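Local coordinates for protein DNA-directed RNA polymerase subunit L (Thermoplasma acidophilum, PDB 1XPP) that is a small subunit of the archaeal RNA polymerase, which transcribes DNA into RNA, and, as in its Rpo11/RPB11 family, probably pairs with an Rpo3/RPB3 partner as the enzyme assembles, at residues R36-V39 with E40-K44; R52-I55 with K56-I60; V67-S71 with G72-S76; S76-K79 with R80-K84. All blocks are in the same frame, centred on the assembly; numbering follows the deposited sequence.

Contact 1: residues R36-V39 with E40-K44; sequences RTLV and EEILK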
loop_
_atom_site.group_PDB
_atom_site.type_symbol
_atom_site.label_atom_id
_atom_site.label_comp_id
_atom_site.label_asym_id
_atom_site.label_seq_id
_atom_site.Cartn_x
_atom_site.Cartn_y
_atom_site.Cartn_z
ATOM N N ARG D 36 -10.176 5.634 12.324
ATOM C CA ARG D 36 -11.018 6.374 13.272
ATOM C C ARG D 36 -11.941 5.432 14.004
ATOM O O ARG D 36 -12.127 5.567 15.202
ATOM C CB ARG D 36 -11.806 7.455 12.533
ATOM C CG ARG D 36 -10.911 8.415 11.798
ATOM C CD ARG D 36 -11.678 9.660 11.406
ATOM N NE ARG D 36 -10.989 10.378 10.335
ATOM C CZ ARG D 36 -11.251 10.215 9.038
ATOM N NH1 ARG D 36 -12.193 9.363 8.641
ATOM N NH2 ARG D 36 -10.562 10.904 8.140
ATOM N N THR D 37 -12.475 4.436 13.282
ATOM C CA THR D 37 -13.360 3.426 13.893
ATOM C C THR D 37 -12.591 2.621 14.938
ATOM O O THR D 37 -13.075 2.364 16.033
ATOM C CB THR D 37 -13.958 2.476 12.830
ATOM O OG1 THR D 37 -14.713 3.251 11.912
ATOM C CG2 THR D 37 -14.894 1.424 13.461
ATOM N N LEU D 38 -11.359 2.274 14.599
ATOM C CA LEU D 38 -10.546 1.530 15.521
ATOM C C LEU D 38 -10.314 2.296 16.827
ATOM O O LEU D 38 -10.442 1.750 17.924
ATOM C CB LEU D 38 -9.230 1.157 14.847
ATOM C CG LEU D 38 -8.253 0.410 15.742
ATOM C CD1 LEU D 38 -8.854 -0.879 16.334
ATOM C CD2 LEU D 38 -6.966 0.129 14.983
ATOM N N VAL D 39 -9.974 3.579 16.692
ATOM C CA VAL D 39 -9.720 4.429 17.839
ATOM C C VAL D 39 -11.007 4.636 18.657
ATOM O O VAL D 39 -10.973 4.518 19.891
ATOM C CB VAL D 39 -9.005 5.743 17.380
ATOM C CG1 VAL D 39 -9.017 6.807 18.481
ATOM C CG2 VAL D 39 -7.567 5.438 16.959
ATOM N N GLU D 40 -12.131 4.876 17.973
ATOM C CA GLU D 40 -13.445 4.988 18.647
ATOM C C GLU D 40 -13.713 3.735 19.490
ATOM O O GLU D 40 -14.117 3.808 20.662
ATOM C CB GLU D 40 -14.560 5.204 17.632
ATOM C CG GLU D 40 -15.928 5.496 18.251
ATOM C CD GLU D 40 -17.083 5.403 17.251
ATOM O OE1 GLU D 40 -18.260 5.315 17.673
ATOM O OE2 GLU D 40 -16.831 5.406 16.038
ATOM N N GLU D 41 -13.411 2.581 18.916
ATOM C CA GLU D 41 -13.586 1.347 19.659
ATOM C C GLU D 41 -12.642 1.219 20.863
ATOM O O GLU D 41 -13.068 0.825 21.968
ATOM C CB GLU D 41 -13.482 0.141 18.716
ATOM C CG GLU D 41 -13.907 -1.182 19.377
ATOM C CD GLU D 41 -15.412 -1.288 19.616
ATOM O OE1 GLU D 41 -16.174 -0.393 19.219
ATOM O OE2 GLU D 41 -15.834 -2.291 20.228
ATOM N N ILE D 42 -11.363 1.543 20.684
ATOM C CA ILE D 42 -10.398 1.398 21.778
ATOM C C ILE D 42 -10.789 2.335 22.929
ATOM O O ILE D 42 -10.572 1.998 24.086
ATOM C CB ILE D 42 -8.967 1.740 21.315
ATOM C CG1 ILE D 42 -8.449 0.709 20.309
ATOM C CG2 ILE D 42 -8.010 1.825 22.502
ATOM C CD1 ILE D 42 -7.305 1.227 19.411
ATOM N N LEU D 43 -11.319 3.507 22.594
ATOM C CA LEU D 43 -11.762 4.471 23.618
ATOM C C LEU D 43 -12.924 3.993 24.500
ATOM O O LEU D 43 -13.187 4.614 25.539
ATOM C CB LEU D 43 -12.128 5.793 22.959
ATOM C CG LEU D 43 -10.980 6.715 22.522
ATOM C CD1 LEU D 43 -11.480 7.824 21.607
ATOM C CD2 LEU D 43 -10.254 7.295 23.724
ATOM N N LYS D 44 -13.604 2.911 24.107
ATOM C CA LYS D 44 -14.722 2.354 24.901
ATOM C C LYS D 44 -14.197 1.462 26.025
ATOM O O LYS D 44 -14.935 1.101 26.951
ATOM C CB LYS D 44 -15.652 1.541 24.016
ATOM C CG LYS D 44 -16.389 2.328 22.954
ATOM C CD LYS D 44 -17.223 1.379 22.133
ATOM C CE LYS D 44 -17.785 2.037 20.924
ATOM N NZ LYS D 44 -18.512 1.033 20.102
#

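Contact 2: residues R52-I55 with K56-I60; sequences RYYI and KHPVI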
loop_
_atom_site.group_PDB
_atom_site.type_symbol
_atom_site.label_atom_id
_atom_site.label_comp_id
_atom_site.label_asym_id
_atom_site.label_seq_id
_atom_site.Cartn_x
_atom_site.Cartn_y
_atom_site.Cartn_z
ATOM N N ARG D 52 -5.466 7.802 20.333
ATOM C CA ARG D 52 -5.485 8.887 19.369
ATOM C C ARG D 52 -5.092 8.373 18.007
ATOM O O ARG D 52 -4.221 7.513 17.890
ATOM C CB ARG D 52 -4.461 9.946 19.753
ATOM C CG ARG D 52 -4.597 10.487 21.172
ATOM C CD ARG D 52 -5.575 11.653 21.204
ATOM N NE ARG D 52 -5.257 12.614 20.156
ATOM C CZ ARG D 52 -5.773 13.836 20.061
ATOM N NH1 ARG D 52 -6.639 14.271 20.971
ATOM N NH2 ARG D 52 -5.408 14.629 19.055
ATOM N N TYR D 53 -5.712 8.916 16.971
ATOM C CA TYR D 53 -5.168 8.743 15.632
ATOM C C TYR D 53 -4.560 10.041 15.176
ATOM O O TYR D 53 -5.018 11.134 15.577
ATOM C CB TYR D 53 -6.235 8.300 14.629
ATOM C CG TYR D 53 -7.431 9.217 14.509
ATOM C CD1 TYR D 53 -7.394 10.347 13.663
ATOM C CD2 TYR D 53 -8.594 8.952 15.215
ATOM C CE1 TYR D 53 -8.502 11.188 13.557
ATOM C CE2 TYR D 53 -9.703 9.768 15.097
ATOM C CZ TYR D 53 -9.651 10.885 14.274
ATOM O OH TYR D 53 -10.775 11.688 14.187
ATOM N N TYR D 54 -3.579 9.903 14.298
ATOM C CA TYR D 54 -2.915 11.046 13.668
ATOM C C TYR D 54 -2.927 10.779 12.188
ATOM O O TYR D 54 -2.250 9.873 11.684
ATOM C CB TYR D 54 -1.500 11.229 14.170
ATOM C CG TYR D 54 -1.424 11.301 15.676
ATOM C CD1 TYR D 54 -1.261 10.139 16.455
ATOM C CD2 TYR D 54 -1.560 12.523 16.330
ATOM C CE1 TYR D 54 -1.174 10.219 17.859
ATOM C CE2 TYR D 54 -1.489 12.602 17.704
ATOM C CZ TYR D 54 -1.298 11.463 18.457
ATOM O OH TYR D 54 -1.234 11.627 19.819
ATOM N N ILE D 55 -3.731 11.558 11.475
ATOM C CA ILE D 55 -3.842 11.333 10.055
ATOM C C ILE D 55 -3.435 12.592 9.325
ATOM O O ILE D 55 -2.438 12.588 8.589
ATOM C CB ILE D 55 -5.252 10.884 9.674
ATOM C CG1 ILE D 55 -5.535 9.519 10.284
ATOM C CG2 ILE D 55 -5.402 10.824 8.150
ATOM C CD1 ILE D 55 -7.007 9.112 10.287
ATOM N N LYS D 56 -4.209 13.659 9.500
ATOM C CA LYS D 56 -3.767 14.918 8.883
ATOM C C LYS D 56 -2.996 15.867 9.783
ATOM O O LYS D 56 -2.341 16.802 9.297
ATOM C CB LYS D 56 -4.877 15.633 8.140
ATOM C CG LYS D 56 -6.220 15.607 8.768
ATOM C CD LYS D 56 -7.236 15.344 7.664
ATOM C CE LYS D 56 -7.176 13.884 7.211
ATOM N NZ LYS D 56 -7.634 13.680 5.801
ATOM N N HIS D 57 -3.024 15.628 11.085
ATOM C CA HIS D 57 -2.226 16.437 11.993
ATOM C C HIS D 57 -1.498 15.517 12.958
ATOM O O HIS D 57 -2.099 14.547 13.425
ATOM C CB HIS D 57 -3.127 17.402 12.782
ATOM C CG HIS D 57 -4.097 18.136 11.924
ATOM N ND1 HIS D 57 -3.699 19.053 10.976
ATOM C CD2 HIS D 57 -5.447 18.052 11.826
ATOM C CE1 HIS D 57 -4.765 19.512 10.337
ATOM N NE2 HIS D 57 -5.835 18.922 10.837
ATOM N N PRO D 58 -0.200 15.765 13.227
ATOM C CA PRO D 58 0.680 16.806 12.655
ATOM C C PRO D 58 1.135 16.304 11.294
ATOM O O PRO D 58 0.487 15.399 10.715
ATOM C CB PRO D 58 1.837 16.834 13.642
ATOM C CG PRO D 58 1.972 15.372 14.060
ATOM C CD PRO D 58 0.534 14.905 14.183
ATOM N N VAL D 59 2.198 16.894 10.755
ATOM C CA VAL D 59 2.719 16.466 9.465
ATOM C C VAL D 59 3.553 15.211 9.616
ATOM O O VAL D 59 4.639 15.215 10.219
ATOM C CB VAL D 59 3.513 17.584 8.762
ATOM C CG1 VAL D 59 3.983 17.080 7.389
ATOM C CG2 VAL D 59 2.610 18.778 8.610
ATOM N N ILE D 60 3.000 14.113 9.083
ATOM C CA ILE D 60 3.660 12.809 9.148
ATOM C C ILE D 60 3.510 12.107 7.804
ATOM O O ILE D 60 2.563 12.368 7.083
ATOM C CB ILE D 60 3.100 11.887 10.304
ATOM C CG1 ILE D 60 1.562 11.856 10.275
ATOM C CG2 ILE D 60 3.639 12.345 11.657
ATOM C CD1 ILE D 60 0.898 11.023 11.394
HETATM O O HOH W 1 -4.364 14.331 14.776
HETATM O O HOH W 2 -5.500 13.701 12.449
HETATM O O HOH W 3 -0.154 14.386 8.306
HETATM O O HOH W 4 -0.302 10.786 7.361
#

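Contact 3: residues V67-S71 with G72-S76; sequences VRVKS and GKPQS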
loop_
_atom_site.group_PDB
_atom_site.type_symbol
_atom_site.label_atom_id
_atom_site.label_comp_id
_atom_site.label_asym_id
_atom_site.label_seq_id
_atom_site.Cartn_x
_atom_site.Cartn_y
_atom_site.Cartn_z
ATOM N N VAL D 67 -1.755 4.559 21.824
ATOM C CA VAL D 67 -2.643 4.048 22.864
ATOM C C VAL D 67 -1.860 4.005 24.164
ATOM O O VAL D 67 -0.753 3.469 24.199
ATOM C CB VAL D 67 -3.143 2.598 22.521
ATOM C CG1 VAL D 67 -4.067 2.071 23.603
ATOM C CG2 VAL D 67 -3.866 2.566 21.160
ATOM N N ARG D 68 -2.444 4.574 25.205
ATOM C CA ARG D 68 -1.920 4.417 26.567
ATOM C C ARG D 68 -2.995 3.808 27.465
ATOM O O ARG D 68 -4.128 4.235 27.453
ATOM C CB ARG D 68 -1.456 5.749 27.142
ATOM C CG ARG D 68 -0.875 5.641 28.576
ATOM C CD ARG D 68 -0.281 6.976 29.051
ATOM N NE ARG D 68 -1.092 8.120 28.650
ATOM C CZ ARG D 68 -1.938 8.769 29.445
ATOM N NH1 ARG D 68 -2.087 8.406 30.712
ATOM N NH2 ARG D 68 -2.633 9.797 28.973
ATOM N N VAL D 69 -2.585 2.827 28.267
ATOM C CA VAL D 69 -3.508 2.099 29.148
ATOM C C VAL D 69 -3.304 2.460 30.641
ATOM O O VAL D 69 -2.179 2.805 31.047
ATOM C CB VAL D 69 -3.371 0.559 28.912
ATOM C CG1 VAL D 69 -3.816 0.192 27.458
ATOM C CG2 VAL D 69 -1.978 0.053 29.162
ATOM N N LYS D 70 -4.394 2.410 31.412
ATOM C CA LYS D 70 -4.304 2.432 32.901
ATOM C C LYS D 70 -3.808 1.090 33.448
ATOM O O LYS D 70 -3.152 1.042 34.498
ATOM C CB LYS D 70 -5.655 2.681 33.573
ATOM C CG LYS D 70 -6.550 3.749 33.003
ATOM C CD LYS D 70 -7.984 3.552 33.509
ATOM C CE LYS D 70 -8.905 4.618 32.980
ATOM N NZ LYS D 70 -10.320 4.126 32.900
ATOM N N SER D 71 -4.171 -0.002 32.782
ATOM C CA SER D 71 -3.807 -1.348 33.232
ATOM C C SER D 71 -3.666 -2.284 32.052
ATOM O O SER D 71 -4.130 -1.976 30.955
ATOM C CB SER D 71 -4.855 -1.886 34.213
ATOM O OG SER D 71 -6.163 -1.715 33.688
ATOM N N GLY D 72 -3.009 -3.416 32.282
ATOM C CA GLY D 72 -2.669 -4.364 31.234
ATOM C C GLY D 72 -1.670 -3.800 30.247
ATOM O O GLY D 72 -0.948 -2.845 30.558
ATOM N N LYS D 73 -1.643 -4.385 29.056
ATOM C CA LYS D 73 -0.681 -4.037 28.022
ATOM C C LYS D 73 -1.388 -3.223 26.951
ATOM O O LYS D 73 -2.555 -3.444 26.693
ATOM C CB LYS D 73 -0.073 -5.295 27.429
ATOM C CG LYS D 73 0.870 -6.053 28.398
ATOM C CD LYS D 73 1.337 -7.380 27.840
ATOM C CE LYS D 73 2.595 -7.897 28.563
ATOM N NZ LYS D 73 2.638 -7.625 30.044
ATOM N N PRO D 74 -0.690 -2.237 26.351
ATOM C CA PRO D 74 -1.354 -1.452 25.308
ATOM C C PRO D 74 -1.669 -2.282 24.050
ATOM O O PRO D 74 -2.695 -2.051 23.431
ATOM C CB PRO D 74 -0.333 -0.354 24.999
ATOM C CG PRO D 74 0.976 -0.958 25.348
ATOM C CD PRO D 74 0.689 -1.771 26.600
ATOM N N GLN D 75 -0.795 -3.219 23.678
ATOM C CA GLN D 75 -1.059 -4.098 22.539
ATOM C C GLN D 75 -2.321 -4.920 22.790
ATOM O O GLN D 75 -3.052 -5.209 21.847
ATOM C CB GLN D 75 0.119 -5.015 22.208
ATOM C CG GLN D 75 0.520 -5.928 23.337
ATOM C CD GLN D 75 1.567 -5.309 24.265
ATOM O OE1 GLN D 75 1.652 -4.092 24.393
ATOM N NE2 GLN D 75 2.358 -6.159 24.928
ATOM N N SER D 76 -2.605 -5.252 24.053
ATOM C CA SER D 76 -3.867 -5.947 24.380
ATOM C C SER D 76 -5.126 -5.111 24.145
ATOM O O SER D 76 -6.168 -5.648 23.713
ATOM C CB SER D 76 -3.851 -6.456 25.830
ATOM O OG SER D 76 -2.774 -7.372 25.923
HETATM O O HOH W 5 -4.835 -3.076 28.476
#

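Contact 4: residues S76-K79 with R80-K84; sequences SAIK and RAVRK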
loop_
_atom_site.group_PDB
_atom_site.type_symbol
_atom_site.label_atom_id
_atom_site.label_comp_id
_atom_site.label_asym_id
_atom_site.label_seq_id
_atom_site.Cartn_x
_atom_site.Cartn_y
_atom_site.Cartn_z
ATOM N N SER D 76 -2.605 -5.252 24.053
ATOM C CA SER D 76 -3.867 -5.947 24.380
ATOM C C SER D 76 -5.126 -5.111 24.145
ATOM O O SER D 76 -6.168 -5.648 23.713
ATOM C CB SER D 76 -3.851 -6.456 25.830
ATOM O OG SER D 76 -2.774 -7.372 25.923
ATOM N N ALA D 77 -5.064 -3.813 24.438
ATOM C CA ALA D 77 -6.196 -2.935 24.231
ATOM C C ALA D 77 -6.483 -2.876 22.732
ATOM O O ALA D 77 -7.635 -2.929 22.317
ATOM C CB ALA D 77 -5.955 -1.513 24.822
ATOM N N ILE D 78 -5.441 -2.776 21.911
ATOM C CA ILE D 78 -5.644 -2.799 20.461
ATOM C C ILE D 78 -6.295 -4.134 20.028
ATOM O O ILE D 78 -7.304 -4.125 19.302
ATOM C CB ILE D 78 -4.359 -2.543 19.690
ATOM C CG1 ILE D 78 -3.865 -1.126 20.022
ATOM C CG2 ILE D 78 -4.602 -2.815 18.175
ATOM C CD1 ILE D 78 -2.494 -0.772 19.456
ATOM N N LYS D 79 -5.758 -5.247 20.512
ATOM C CA LYS D 79 -6.325 -6.556 20.156
ATOM C C LYS D 79 -7.805 -6.649 20.549
ATOM O O LYS D 79 -8.628 -7.102 19.733
ATOM C CB LYS D 79 -5.550 -7.714 20.794
ATOM C CG LYS D 79 -6.093 -9.092 20.340
ATOM C CD LYS D 79 -5.289 -10.259 20.885
ATOM C CE LYS D 79 -5.929 -11.576 20.411
ATOM N NZ LYS D 79 -5.229 -12.710 21.099
ATOM N N ARG D 80 -8.157 -6.268 21.777
ATOM C CA ARG D 80 -9.573 -6.340 22.207
ATOM C C ARG D 80 -10.488 -5.615 21.235
ATOM O O ARG D 80 -11.578 -6.115 20.842
ATOM C CB ARG D 80 -9.756 -5.796 23.641
ATOM C CG ARG D 80 -9.075 -6.716 24.700
ATOM C CD ARG D 80 -9.399 -6.266 26.143
ATOM N NE ARG D 80 -8.927 -4.925 26.519
ATOM C CZ ARG D 80 -7.733 -4.688 27.058
ATOM N NH1 ARG D 80 -6.852 -5.674 27.235
ATOM N NH2 ARG D 80 -7.415 -3.431 27.391
ATOM N N ALA D 81 -10.060 -4.414 20.834
ATOM C CA ALA D 81 -10.880 -3.609 19.938
ATOM C C ALA D 81 -11.026 -4.204 18.558
ATOM O O ALA D 81 -12.136 -4.172 17.992
ATOM C CB ALA D 81 -10.327 -2.197 19.821
ATOM N N VAL D 82 -9.917 -4.689 17.980
ATOM C CA VAL D 82 -9.950 -5.315 16.645
ATOM C C VAL D 82 -10.878 -6.531 16.693
ATOM O O VAL D 82 -11.720 -6.708 15.812
ATOM C CB VAL D 82 -8.554 -5.742 16.161
ATOM C CG1 VAL D 82 -8.644 -6.493 14.874
ATOM C CG2 VAL D 82 -7.683 -4.484 15.987
ATOM N N ARG D 83 -10.730 -7.344 17.722
ATOM C CA ARG D 83 -11.575 -8.560 17.800
ATOM C C ARG D 83 -13.050 -8.171 17.989
ATOM O O ARG D 83 -13.949 -8.851 17.432
ATOM C CB ARG D 83 -11.095 -9.525 18.894
ATOM C CG ARG D 83 -9.622 -9.992 18.732
ATOM C CD ARG D 83 -9.349 -10.943 17.532
ATOM N NE ARG D 83 -7.938 -10.916 17.102
ATOM C CZ ARG D 83 -7.337 -11.901 16.437
ATOM N NH1 ARG D 83 -8.013 -13.019 16.165
ATOM N NH2 ARG D 83 -6.065 -11.781 16.058
ATOM N N LYS D 84 -13.341 -7.131 18.775
ATOM C CA LYS D 84 -14.750 -6.693 18.911
ATOM C C LYS D 84 -15.295 -6.254 17.559
ATOM O O LYS D 84 -16.425 -6.596 17.188
ATOM C CB LYS D 84 -14.882 -5.541 19.910
ATOM C CG LYS D 84 -14.722 -5.940 21.359
ATOM C CD LYS D 84 -15.162 -4.779 22.240
ATOM C CE LYS D 84 -14.266 -4.594 23.448
ATOM N NZ LYS D 84 -14.486 -3.245 24.094
#

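Contact 1: residues R36-V39 with E40-K44
I42 lies back along its own helix onto L38, one turn earlier. Its CB sits beside the carbonyl oxygens of L38 and V39. CG1 then passes 3.3 Å from L38 O, because chi1 of -67° holds that branch anti to the carbonyl carbon and next to the backbone N. At the tip, CD1 stays close to L38 O and comes 3.9 Å from L38 CG, the two side chains running at a slant to each other. One step round, V39 and L43 lie side by side and point the same way, with V39 CG1 4.1 Å from L43 CD1. Beneath these apolar pairs the backbone is closed by i to i+4 hydrogen bonds, for example from I42 N to L38 O at 2.9 Å. On another side, K44 NZ bridges to E41 OE1 at 2.9 Å, reaching the syn side of the carboxylate but 24° out of its plane. E40 OE2 bonds to T33 of the second subunit, and T37 OG1 to T33 O of its own chain. Branched aliphatic residues suit the inner face: L38 packs on V82 and I42 on A81 of helix 74-105, while V39 and I42 meet strands 48-54 and 64-69. This is a helix packed between the sheet, helix 74-105 and the second subunit, as in the RPB11-like dimerisation fold.

Contact 2: residues R52-I55 with K56-I60
Y54 and I55 meet H57, P58 and I60 in a local, solvent-facing turn that leads off strand 48-54, at the edge of the sheet within this chain, in the RPB11-like dimerisation fold. The reversal is a type VI turn, close to VIb: the peptide bond between H57 and P58 is cis, which folds the chain back beside the tyrosine, and proline adopts this bond most readily. H57 O lies in the plane of the Y54 ring at its edge, 3.6 Å from CD2. The proline crosses the same ring at a slant, its CD 3.8 Å from Y54 CD2. On the return leg I60 points toward the strand. Its CG1 is set between the backbone N and carbonyl carbon (chi1 48°), and the extended chain carries CD1 to 3.7 Å from Y54 CB. K56, bent twice along its chain, brings CE to 3.7 Å from I55 CG2. No direct hydrogen bond joins the two halves; water does the joining. Water 2 accepts a bond from I55 N at 2.9 Å and a weak one from H57 N. Water 3 donates to I55 O at 2.9 Å and to P58 O at 2.7 Å, while accepting one from I60 N.

Contact 3: residues V67-S71 with G72-S76
V69 packs tightly under P74 and the G72 carbonyl, while the outer arc through S71 and K73 is bridged by water. V69 points at the returning chain and uses both methyls. Its CG1 rests 3.7 Å from P74 CA, and its CG2 reaches 3.4 Å from G72 O and 4.1 Å from P74 CD. A chi1 of -64° lodges CG2 between the backbone N and the carbonyl carbon, spreading the two branches across the turn. A glycine at V69 would probably open a gap beneath P74 and the G72 carbonyl, which the two valine methyls now fill. P74 also sets its CB 3.9 Å from V67 O. A proline fits the first turn of a helix, directly after the N-cap residue K73, where no i to i-4 N-H is needed. The outer arc is looser, and no direct hydrogen bond crosses it. Water 5 spans the bend by donating to S71 O at 2.8 Å and to K73 O at 2.9 Å. At phi 66°, G72 has no room for a CB, which would collide with S71 O. The serine hydroxyl is held by Q47. Inward, V67 touches I78 and V69 touches A77 of helix 74-105. P74 packs on I23 of strand 22-28, and R68 forms salt bridges to D49 and E50 of the neighbouring strand 48-54. The turn links strand 64-69 to the helix lying on the sheet.

Contact 4: residues S76-K79 with R80-K84
S76 and K79 each offer a carbonyl to the next helical turn, with R80 N 2.8 Å from S76 O and R83 N 2.9 Å from K79 O. A77 to A81 and I78 to V82 complete four consecutive i to i+4 bonds. R80 then doubles back along the helix. With its chain bent at chi3 (-62°), the guanidinium lies with one face over the S76-A77 backbone, A77 CA 3.4 Å from that plane. NH1 sits 3.4 Å from S76 CB and NH2 3.5 Å from A77 CB, alanine being small enough to let the flat group settle. With a leucine in place of R80, D45, the salt-bridge partner of NH2, would probably be left without its positive mate. This is the long helix 74-105 of the RPB11-like fold, packed on the second subunit, where I78 meets F96 and V82 meets Y89. I78 and V82 suit this apolar face, their CG2 atoms 4.1 Å apart. Further round, beside Q97 and G93 of that subunit, the extended K79 chain crosses R83, its CE over one face of the guanidinium and 3.9 Å from R83 NE. The like charges stay apart, K79 NZ being 5.2 Å from R83 NE.

How the contacts relate
Contacts 1, 3 and 4 pack together through mainly apolar side chains, while contact 2 lies at the surface. Helix 32-42 meets helix 74-105 where I42 CG1 is 3.5 Å from A81 CB. Strand 64-69 joins them through V67 CG2, 4.1 Å from I42 CD1 and 3.9 Å from I78 CG1. Contacts 3 and 4 share S76. Contact 2 reaches contact 1 through Y53 OH, 3.6 Å from R36 CD, but its centre is about 21 Å from that of contact 4. Contacts 1 and 4 both face the second copy of the protein, probably with the surface used for pairing in the polymerase; a thiocyanate ion, probably from the crystallisation liquor, lies about 4 Å from the T37 side chain (nearest atoms).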